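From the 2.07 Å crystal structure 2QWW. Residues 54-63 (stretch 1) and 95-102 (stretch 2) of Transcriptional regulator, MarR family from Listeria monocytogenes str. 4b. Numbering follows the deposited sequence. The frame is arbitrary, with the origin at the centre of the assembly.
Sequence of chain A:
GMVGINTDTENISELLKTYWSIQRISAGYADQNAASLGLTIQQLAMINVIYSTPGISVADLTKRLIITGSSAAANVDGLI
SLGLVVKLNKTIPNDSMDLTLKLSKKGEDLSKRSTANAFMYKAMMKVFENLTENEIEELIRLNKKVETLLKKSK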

# COMPACT_ATOMS: atom_id res chain seq x y z
N PRO A 54 12.16 18.32 1.19
CA PRO A 54 13.17 18.78 2.11
C PRO A 54 12.72 20.03 2.82
O PRO A 54 12.19 20.94 2.20
CB PRO A 54 14.37 19.06 1.21
CG PRO A 54 13.85 19.18 -0.13
CD PRO A 54 12.63 18.33 -0.20
N GLY A 55 12.97 20.08 4.12
CA GLY A 55 12.53 21.16 4.94
C GLY A 55 11.14 20.90 5.49
O GLY A 55 10.56 21.79 6.09
N ILE A 56 10.58 19.71 5.28
CA ILE A 56 9.27 19.37 5.83
C ILE A 56 9.35 19.42 7.35
O ILE A 56 10.41 19.20 7.92
CB ILE A 56 8.75 17.98 5.36
CG1 ILE A 56 7.30 17.77 5.78
CG2 ILE A 56 9.63 16.83 5.87
CD1 ILE A 56 6.69 16.51 5.27
N SER A 57 8.23 19.74 8.01
CA SER A 57 8.19 19.81 9.46
C SER A 57 7.77 18.47 10.04
O SER A 57 7.02 17.71 9.42
CB SER A 57 7.22 20.89 9.93
OG SER A 57 5.86 20.49 9.74
N VAL A 58 8.23 18.20 11.26
CA VAL A 58 7.86 16.96 11.93
C VAL A 58 6.34 16.92 12.09
O VAL A 58 5.74 15.88 11.92
CB VAL A 58 8.60 16.80 13.29
CG1 VAL A 58 8.10 15.58 14.04
CG2 VAL A 58 10.10 16.66 13.09
N ALA A 59 5.72 18.07 12.38
CA ALA A 59 4.27 18.20 12.49
C ALA A 59 3.55 17.72 11.24
O ALA A 59 2.55 17.02 11.33
CB ALA A 59 3.88 19.64 12.75
N ASP A 60 4.07 18.10 10.07
CA ASP A 60 3.47 17.71 8.79
C ASP A 60 3.89 16.32 8.34
O ASP A 60 3.18 15.66 7.59
CB ASP A 60 3.81 18.73 7.72
CG ASP A 60 3.20 20.09 8.02
OD1 ASP A 60 2.06 20.11 8.50
OD2 ASP A 60 3.85 21.12 7.77
N LEU A 61 5.05 15.89 8.82
CA LEU A 61 5.57 14.57 8.49
C LEU A 61 4.65 13.51 9.09
O LEU A 61 4.24 12.58 8.40
CB LEU A 61 7.02 14.46 8.98
CG LEU A 61 7.82 13.18 8.72
CD1 LEU A 61 7.77 12.75 7.27
CD2 LEU A 61 9.25 13.42 9.16
N THR A 62 4.26 13.70 10.35
CA THR A 62 3.37 12.77 11.03
C THR A 62 2.04 12.66 10.31
O THR A 62 1.54 11.56 10.09
CB THR A 62 2.96 13.23 12.45
OG1 THR A 62 2.00 14.29 12.34
CG2 THR A 62 4.15 13.67 13.29
N LYS A 63 1.46 13.82 9.97
CA LYS A 63 0.16 13.90 9.30
C LYS A 63 0.18 13.23 7.94
O LYS A 63 -0.81 12.64 7.52
CB LYS A 63 -0.31 15.36 9.16
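Stretch 2 95-102: DSMDLTLK

Stretch 2 runs antiparallel to stretch 1, so the register runs backwards, from Pro54 beside Lys102 to Ala59 beside Met97. Stretch 2 begins as a loop and extends into a strand that is established by Leu101 and Lys102, while stretch 1 passes from a loop through a short extended segment into a helix beginning at Val58. The contact combines backbone hydrogen bonds, along the extended segment and at the helix start, with side-chain packing against the first turn of the helix.

At Pro54 the touch is light, with CB 4.3 Å from CB of Lys102, whose long side chain leads away. Gly55 donates the first backbone hydrogen bond, from its N to O of Leu101 at 2.8 Å. Its phi of 89° and psi of 7° explain the glycine: a CB here would be jammed against the carbonyl oxygen of the preceding residue.

Ile56 returns the bond, its O accepting from N of Leu101 at 3.0 Å, and the same O lies 3.2 Å from CA of Thr100 in a CA-H...O contact. Ser57 pairs with Thr100 without a direct hydrogen bond, CA to CA 4.2 Å, and their side chains share one face of the small sheet; CB of Ser57 is 4.3 Å from CG2 of Thr100. Ser57 also caps the helix, its OG accepting from N of Asp60 at 3.0 Å.

The first helical residues have amide groups not used by the helix's own i to i-4 bonding, and stretch 2 supplies acceptors. N of Val58 donates to O of Leu99 at 2.7 Å, and N of Ala59 to O of Met97, also at 2.7 Å.

Val58, a t rotamer pointing toward stretch 2, is the apolar hub. Its CG1 meets CE of Met97, a selenomethionine, at 3.4 Å, while its CG2 lies 3.7 Å from CB of Leu99 and 4.0 Å from CD1 of Leu101. Ala59 lies close, its CB 3.9 Å from CB of Met97.

Asp60 makes no contact with stretch 2. One helical step on, Leu61 points toward it again, CD2 reaching CD1 of Leu101 at 3.8 Å, and Thr62 sets CG2 4.0 Å from SE of Met97. Lys63, modelled only to CB, makes no contact with stretch 2 in the atoms present. The rule is compact: glycine at the positive-phi position, a serine cap, free helical amides matched to loop carbonyls, and a valine packed among larger apolar side chains.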

# COMPACT_ATOMS: atom_id res chain seq x y z
N ASP A 95 12.51 16.21 19.58
CA ASP A 95 11.12 15.75 19.70
C ASP A 95 10.06 16.79 19.33
O ASP A 95 8.86 16.55 19.52
N SER A 96 10.49 17.92 18.78
CA SER A 96 9.60 19.02 18.41
C SER A 96 8.79 18.79 17.13
O SER A 96 9.30 18.26 16.15
CB SER A 96 10.41 20.30 18.21
OG SER A 96 9.59 21.32 17.64
N MSE A 97 7.54 19.24 17.16
CA MSE A 97 6.68 19.18 15.98
C MSE A 97 7.07 20.27 14.98
O MSE A 97 6.80 20.15 13.78
CB MSE A 97 5.20 19.34 16.37
CG MSE A 97 4.53 18.16 17.09
SE MSE A 97 4.64 16.41 16.15
CE MSE A 97 6.37 15.76 16.91
N ASP A 98 7.71 21.34 15.47
CA ASP A 98 8.17 22.47 14.64
C ASP A 98 9.53 22.22 14.00
O ASP A 98 10.03 23.06 13.24
CB ASP A 98 8.22 23.76 15.47
CG ASP A 98 6.85 24.18 15.99
N LEU A 99 10.15 21.09 14.32
CA LEU A 99 11.45 20.72 13.76
C LEU A 99 11.33 20.44 12.26
O LEU A 99 10.39 19.78 11.82
CB LEU A 99 11.94 19.49 14.50
CG LEU A 99 13.28 18.88 14.11
CD1 LEU A 99 14.42 19.85 14.38
CD2 LEU A 99 13.47 17.59 14.88
N THR A 100 12.28 20.96 11.47
CA THR A 100 12.29 20.74 10.02
C THR A 100 13.50 19.91 9.63
O THR A 100 14.58 20.06 10.20
CB THR A 100 12.31 22.06 9.25
OG1 THR A 100 13.43 22.84 9.67
CG2 THR A 100 11.04 22.83 9.50
N LEU A 101 13.34 19.09 8.60
CA LEU A 101 14.34 18.09 8.25
C LEU A 101 14.66 17.96 6.77
O LEU A 101 13.79 18.16 5.92
CB LEU A 101 13.77 16.71 8.66
CG LEU A 101 13.24 16.52 10.08
CD1 LEU A 101 12.48 15.23 10.20
CD2 LEU A 101 14.38 16.56 11.09
N LYS A 102 15.91 17.58 6.48
CA LYS A 102 16.31 17.17 5.13
C LYS A 102 17.13 15.89 5.29
O LYS A 102 17.64 15.61 6.37
CB LYS A 102 17.10 18.25 4.37
CG LYS A 102 18.54 18.48 4.79
CD LYS A 102 19.16 19.51 3.86
CE LYS A 102 20.60 19.87 4.22
NZ LYS A 102 21.62 18.90 3.71